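Local coordinates for PUA domain-containing protein (Archaeoglobus fulgidus DSM 4304, PDB 2Q07) that probably binds RNA and takes part in archaeosine-tRNA biosynthesis, being the C-terminal piece, with a PUA domain, of an archaeosine synthase-family protein, at residues 61-73 with 96-108. Residues are numbered along the deposited sequence; the frame is centred on the assembly and turned at random.
Sequences NEIIISSPLVVPR and EVSFVAGWLKRFI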
loop_
_atom_site.group_PDB
_atom_site.type_symbol
_atom_site.label_atom_id
_atom_site.label_comp_id
_atom_site.label_asym_id
_atom_site.label_seq_id
_atom_site.Cartn_x
_atom_site.Cartn_y
_atom_site.Cartn_z
ATOM N N ASN A 61 9.677 -9.369 6.150
ATOM C CA ASN A 61 8.408 -8.728 5.819
ATOM C C ASN A 61 7.532 -8.615 7.055
ATOM O O ASN A 61 7.655 -9.419 7.985
ATOM C CB ASN A 61 7.690 -9.535 4.736
ATOM C CG ASN A 61 8.160 -9.174 3.342
ATOM O OD1 ASN A 61 7.707 -8.178 2.766
ATOM N ND2 ASN A 61 9.083 -9.967 2.794
ATOM N N GLU A 62 6.636 -7.630 7.051
ATOM C CA GLU A 62 5.758 -7.394 8.190
ATOM C C GLU A 62 4.299 -7.295 7.790
ATOM O O GLU A 62 3.960 -6.732 6.755
ATOM C CB GLU A 62 6.145 -6.088 8.898
ATOM C CG GLU A 62 7.518 -6.081 9.552
ATOM C CD GLU A 62 8.047 -4.663 9.756
ATOM O OE1 GLU A 62 8.204 -3.938 8.748
ATOM O OE2 GLU A 62 8.299 -4.270 10.916
ATOM N N ILE A 63 3.436 -7.854 8.618
ATOM C CA ILE A 63 2.012 -7.769 8.374
ATOM C C ILE A 63 1.411 -7.349 9.702
ATOM O O ILE A 63 1.673 -7.966 10.731
ATOM C CB ILE A 63 1.427 -9.119 7.925
ATOM C CG1 ILE A 63 1.956 -9.473 6.529
ATOM C CG2 ILE A 63 -0.098 -9.055 7.940
ATOM C CD1 ILE A 63 1.486 -10.802 6.012
ATOM N N ILE A 64 0.635 -6.274 9.681
ATOM C CA ILE A 64 -0.015 -5.786 10.887
ATOM C C ILE A 64 -1.426 -6.368 10.965
ATOM O O ILE A 64 -2.229 -6.180 10.049
ATOM C CB ILE A 64 -0.111 -4.232 10.887
ATOM C CG1 ILE A 64 1.293 -3.623 10.977
ATOM C CG2 ILE A 64 -0.996 -3.755 12.045
ATOM C CD1 ILE A 64 2.027 -3.557 9.650
ATOM N N ILE A 65 -1.728 -7.081 12.046
ATOM C CA ILE A 65 -3.062 -7.660 12.202
ATOM C C ILE A 65 -3.988 -6.633 12.853
ATOM O O ILE A 65 -3.667 -6.056 13.896
ATOM C CB ILE A 65 -3.043 -8.927 13.093
ATOM C CG1 ILE A 65 -2.173 -10.014 12.454
ATOM C CG2 ILE A 65 -4.464 -9.441 13.298
ATOM C CD1 ILE A 65 -1.957 -11.221 13.339
ATOM N N SER A 66 -5.134 -6.409 12.220
ATOM C CA SER A 66 -6.128 -5.474 12.723
ATOM C C SER A 66 -7.518 -6.038 12.433
ATOM O O SER A 66 -7.664 -7.223 12.123
ATOM C CB SER A 66 -5.959 -4.113 12.042
ATOM O OG SER A 66 -6.763 -3.132 12.667
ATOM N N SER A 67 -8.538 -5.195 12.536
ATOM C CA SER A 67 -9.905 -5.620 12.262
ATOM C C SER A 67 -10.718 -4.459 11.694
ATOM O O SER A 67 -10.799 -3.391 12.300
ATOM C CB SER A 67 -10.576 -6.140 13.534
ATOM O OG SER A 67 -11.896 -6.582 13.254
ATOM N N PRO A 68 -11.345 -4.663 10.526
ATOM C CA PRO A 68 -11.339 -5.900 9.738
ATOM C C PRO A 68 -10.108 -6.055 8.851
ATOM O O PRO A 68 -9.924 -7.091 8.215
ATOM C CB PRO A 68 -12.601 -5.780 8.877
ATOM C CG PRO A 68 -13.259 -4.460 9.297
ATOM C CD PRO A 68 -12.154 -3.638 9.858
ATOM N N LEU A 69 -9.262 -5.033 8.822
ATOM C CA LEU A 69 -8.098 -5.060 7.954
ATOM C C LEU A 69 -6.830 -5.773 8.400
ATOM O O LEU A 69 -6.375 -5.651 9.535
ATOM C CB LEU A 69 -7.727 -3.631 7.538
ATOM C CG LEU A 69 -8.695 -2.898 6.605
ATOM C CD1 LEU A 69 -8.172 -1.497 6.348
ATOM C CD2 LEU A 69 -8.840 -3.659 5.285
ATOM N N VAL A 70 -6.286 -6.531 7.460
ATOM C CA VAL A 70 -5.031 -7.239 7.609
ATOM C C VAL A 70 -4.178 -6.387 6.675
ATOM O O VAL A 70 -4.535 -6.219 5.508
ATOM C CB VAL A 70 -5.117 -8.655 7.046
ATOM C CG1 VAL A 70 -3.732 -9.277 7.041
ATOM C CG2 VAL A 70 -6.102 -9.488 7.872
ATOM N N VAL A 71 -3.059 -5.867 7.165
ATOM C CA VAL A 71 -2.246 -4.968 6.354
ATOM C C VAL A 71 -0.748 -5.212 6.202
ATOM O O VAL A 71 0.003 -5.078 7.158
ATOM C CB VAL A 71 -2.390 -3.513 6.874
ATOM C CG1 VAL A 71 -1.652 -2.549 5.955
ATOM C CG2 VAL A 71 -3.862 -3.142 6.981
ATOM N N PRO A 72 -0.301 -5.586 4.996
ATOM C CA PRO A 72 1.132 -5.794 4.827
ATOM C C PRO A 72 1.735 -4.400 5.031
ATOM O O PRO A 72 1.160 -3.396 4.593
ATOM C CB PRO A 72 1.243 -6.264 3.375
ATOM C CG PRO A 72 -0.036 -7.048 3.194
ATOM C CD PRO A 72 -1.056 -6.150 3.858
ATOM N N ARG A 73 2.871 -4.332 5.698
ATOM C CA ARG A 73 3.514 -3.052 5.955
ATOM C C ARG A 73 3.630 -2.159 4.711
ATOM O O ARG A 73 3.569 -0.933 4.811
ATOM C CB ARG A 73 4.897 -3.285 6.554
ATOM C CG ARG A 73 5.746 -2.024 6.686
ATOM C CD ARG A 73 6.214 -1.840 8.112
ATOM N NE ARG A 73 5.165 -1.277 8.948
ATOM C CZ ARG A 73 5.057 -1.464 10.259
ATOM N NH1 ARG A 73 5.933 -2.216 10.915
ATOM N NH2 ARG A 73 4.070 -0.876 10.913
ATOM N N GLU A 96 -15.385 -12.471 13.606
ATOM C CA GLU A 96 -14.286 -11.535 13.403
ATOM C C GLU A 96 -12.946 -12.265 13.267
ATOM O O GLU A 96 -12.146 -11.955 12.382
ATOM C CB GLU A 96 -14.245 -10.548 14.572
ATOM C CG GLU A 96 -13.234 -9.430 14.424
ATOM C CD GLU A 96 -13.409 -8.355 15.486
ATOM O OE1 GLU A 96 -13.311 -8.677 16.691
ATOM O OE2 GLU A 96 -13.652 -7.187 15.112
ATOM N N VAL A 97 -12.697 -13.228 14.147
ATOM C CA VAL A 97 -11.457 -13.993 14.078
ATOM C C VAL A 97 -11.452 -14.762 12.760
ATOM O O VAL A 97 -10.446 -14.817 12.063
ATOM C CB VAL A 97 -11.330 -14.991 15.257
ATOM C CG1 VAL A 97 -10.280 -16.048 14.943
ATOM C CG2 VAL A 97 -10.939 -14.247 16.525
ATOM N N SER A 98 -12.598 -15.336 12.424
ATOM C CA SER A 98 -12.753 -16.104 11.200
ATOM C C SER A 98 -12.463 -15.251 9.967
ATOM O O SER A 98 -11.711 -15.661 9.079
ATOM C CB SER A 98 -14.171 -16.675 11.131
ATOM O OG SER A 98 -14.371 -17.390 9.935
ATOM N N PHE A 99 -13.053 -14.060 9.919
ATOM C CA PHE A 99 -12.857 -13.151 8.796
ATOM C C PHE A 99 -11.413 -12.672 8.676
ATOM O O PHE A 99 -10.851 -12.670 7.583
ATOM C CB PHE A 99 -13.772 -11.928 8.922
ATOM C CG PHE A 99 -13.684 -10.984 7.752
ATOM C CD1 PHE A 99 -14.351 -11.263 6.558
ATOM C CD2 PHE A 99 -12.935 -9.817 7.838
ATOM C CE1 PHE A 99 -14.270 -10.390 5.468
ATOM C CE2 PHE A 99 -12.847 -8.941 6.754
ATOM C CZ PHE A 99 -13.518 -9.227 5.565
ATOM N N VAL A 100 -10.812 -12.252 9.787
ATOM C CA VAL A 100 -9.432 -11.774 9.733
ATOM C C VAL A 100 -8.451 -12.903 9.384
ATOM O O VAL A 100 -7.494 -12.693 8.642
ATOM C CB VAL A 100 -8.995 -11.110 11.062
ATOM C CG1 VAL A 100 -7.568 -10.621 10.941
ATOM C CG2 VAL A 100 -9.902 -9.936 11.387
ATOM N N ALA A 101 -8.694 -14.097 9.915
ATOM C CA ALA A 101 -7.841 -15.248 9.629
ATOM C C ALA A 101 -7.871 -15.563 8.129
ATOM O O ALA A 101 -6.847 -15.860 7.528
ATOM C CB ALA A 101 -8.322 -16.463 10.427
ATOM N N GLY A 102 -9.064 -15.502 7.540
ATOM C CA GLY A 102 -9.219 -15.782 6.122
ATOM C C GLY A 102 -8.306 -14.925 5.263
ATOM O O GLY A 102 -7.591 -15.449 4.404
ATOM N N TRP A 103 -8.320 -13.613 5.498
ATOM C CA TRP A 103 -7.471 -12.708 4.734
ATOM C C TRP A 103 -5.993 -12.821 5.077
ATOM O O TRP A 103 -5.141 -12.805 4.182
ATOM C CB TRP A 103 -7.953 -11.263 4.893
ATOM C CG TRP A 103 -9.156 -11.003 4.031
ATOM C CD1 TRP A 103 -10.440 -10.791 4.447
ATOM C CD2 TRP A 103 -9.199 -11.040 2.598
ATOM N NE1 TRP A 103 -11.282 -10.704 3.356
ATOM C CE2 TRP A 103 -10.545 -10.851 2.212
ATOM C CE3 TRP A 103 -8.227 -11.219 1.603
ATOM C CZ2 TRP A 103 -10.948 -10.836 0.865
ATOM C CZ3 TRP A 103 -8.626 -11.205 0.266
ATOM C CH2 TRP A 103 -9.980 -11.013 -0.088
ATOM N N LEU A 104 -5.682 -12.959 6.366
ATOM C CA LEU A 104 -4.291 -13.088 6.780
ATOM C C LEU A 104 -3.649 -14.289 6.087
ATOM O O LEU A 104 -2.502 -14.207 5.617
ATOM C CB LEU A 104 -4.183 -13.258 8.301
ATOM C CG LEU A 104 -2.770 -13.585 8.815
ATOM C CD1 LEU A 104 -1.805 -12.438 8.490
ATOM C CD2 LEU A 104 -2.803 -13.831 10.324
ATOM N N LYS A 105 -4.391 -15.397 6.029
ATOM C CA LYS A 105 -3.911 -16.612 5.384
ATOM C C LYS A 105 -3.560 -16.356 3.923
ATOM O O LYS A 105 -2.558 -16.863 3.422
ATOM C CB LYS A 105 -4.953 -17.736 5.439
ATOM C CG LYS A 105 -4.429 -19.016 4.781
ATOM C CD LYS A 105 -5.254 -20.256 5.080
ATOM C CE LYS A 105 -6.479 -20.356 4.200
ATOM N NZ LYS A 105 -7.098 -21.707 4.317
ATOM N N ARG A 106 -4.404 -15.581 3.245
ATOM C CA ARG A 106 -4.182 -15.253 1.841
ATOM C C ARG A 106 -2.865 -14.545 1.607
ATOM O O ARG A 106 -2.145 -14.870 0.672
ATOM C CB ARG A 106 -5.329 -14.393 1.320
ATOM C CG ARG A 106 -6.653 -15.092 1.463
ATOM C CD ARG A 106 -7.683 -14.540 0.519
ATOM N NE ARG A 106 -8.959 -15.220 0.699
ATOM C CZ ARG A 106 -9.989 -15.092 -0.126
ATOM N NH1 ARG A 106 -9.889 -14.309 -1.195
ATOM N NH2 ARG A 106 -11.118 -15.743 0.122
ATOM N N PHE A 107 -2.543 -13.576 2.459
ATOM C CA PHE A 107 -1.285 -12.847 2.325
ATOM C C PHE A 107 -0.078 -13.735 2.635
ATOM O O PHE A 107 0.956 -13.642 1.983
ATOM C CB PHE A 107 -1.276 -11.623 3.242
ATOM C CG PHE A 107 -2.057 -10.455 2.701
ATOM C CD1 PHE A 107 -3.218 -10.023 3.333
ATOM C CD2 PHE A 107 -1.616 -9.772 1.575
ATOM C CE1 PHE A 107 -3.924 -8.927 2.854
ATOM C CE2 PHE A 107 -2.319 -8.668 1.084
ATOM C CZ PHE A 107 -3.472 -8.245 1.723
ATOM N N ILE A 108 -0.214 -14.594 3.637
ATOM C CA ILE A 108 0.865 -15.497 4.010
ATOM C C ILE A 108 1.133 -16.479 2.864
ATOM O O ILE A 108 2.281 -16.718 2.494
ATOM C CB ILE A 108 0.500 -16.301 5.272
ATOM C CG1 ILE A 108 0.569 -15.396 6.501
ATOM C CG2 ILE A 108 1.435 -17.520 5.424
ATOM C CD1 ILE A 108 0.117 -16.112 7.779
#
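F107 turns its CG away from its own carbonyl carbon (chi1 -79°), which sets the ring beneath P72, while V70, with CG1 opposite its backbone N, sends one methyl to F107 and the other up the helix to V100. The pyrrolidine of P72 crosses the aromatic ring at about a right angle and makes a CH-pi contact, CG of P72 lying over the face of the ring, 3.7 Å from the ring centroid of F107. CG1 of V70 approaches CD1 of F107 obliquely at 3.8 Å, and its CG2 packs 3.6 Å from CG1 of V100. An alanine in place of F107 takes away the ring under P72 CG and is likely to leave a gap beside V70 CG1. L104 fills the next turn, its CD1 3.8 Å from CG2 of I63 and its CD2 against CD1 of I65. The antiparallel hairpin of strands 61-65 and 70-72 forms one margin of the five-stranded mixed sheet in the DUF5591 region, a UDG-like family, and the 96-108 part of helix 94-111 covers one face of that margin, its axis 22° from the direction of strand 70-72. From helix 16-24, L22 also touches F107 and F18 stacks on W103. At the hairpin turn, where a cis peptide bond precedes P68, CB of P68 rests 3.8 Å from CE2 of F99, whose ring edge also faces the P68 carbonyl oxygen. Beside it the hydroxyl OG of S67 donates a 2.6 Å hydrogen bond to OE2 of E96, arriving from above the carboxylate, 46° out of its plane.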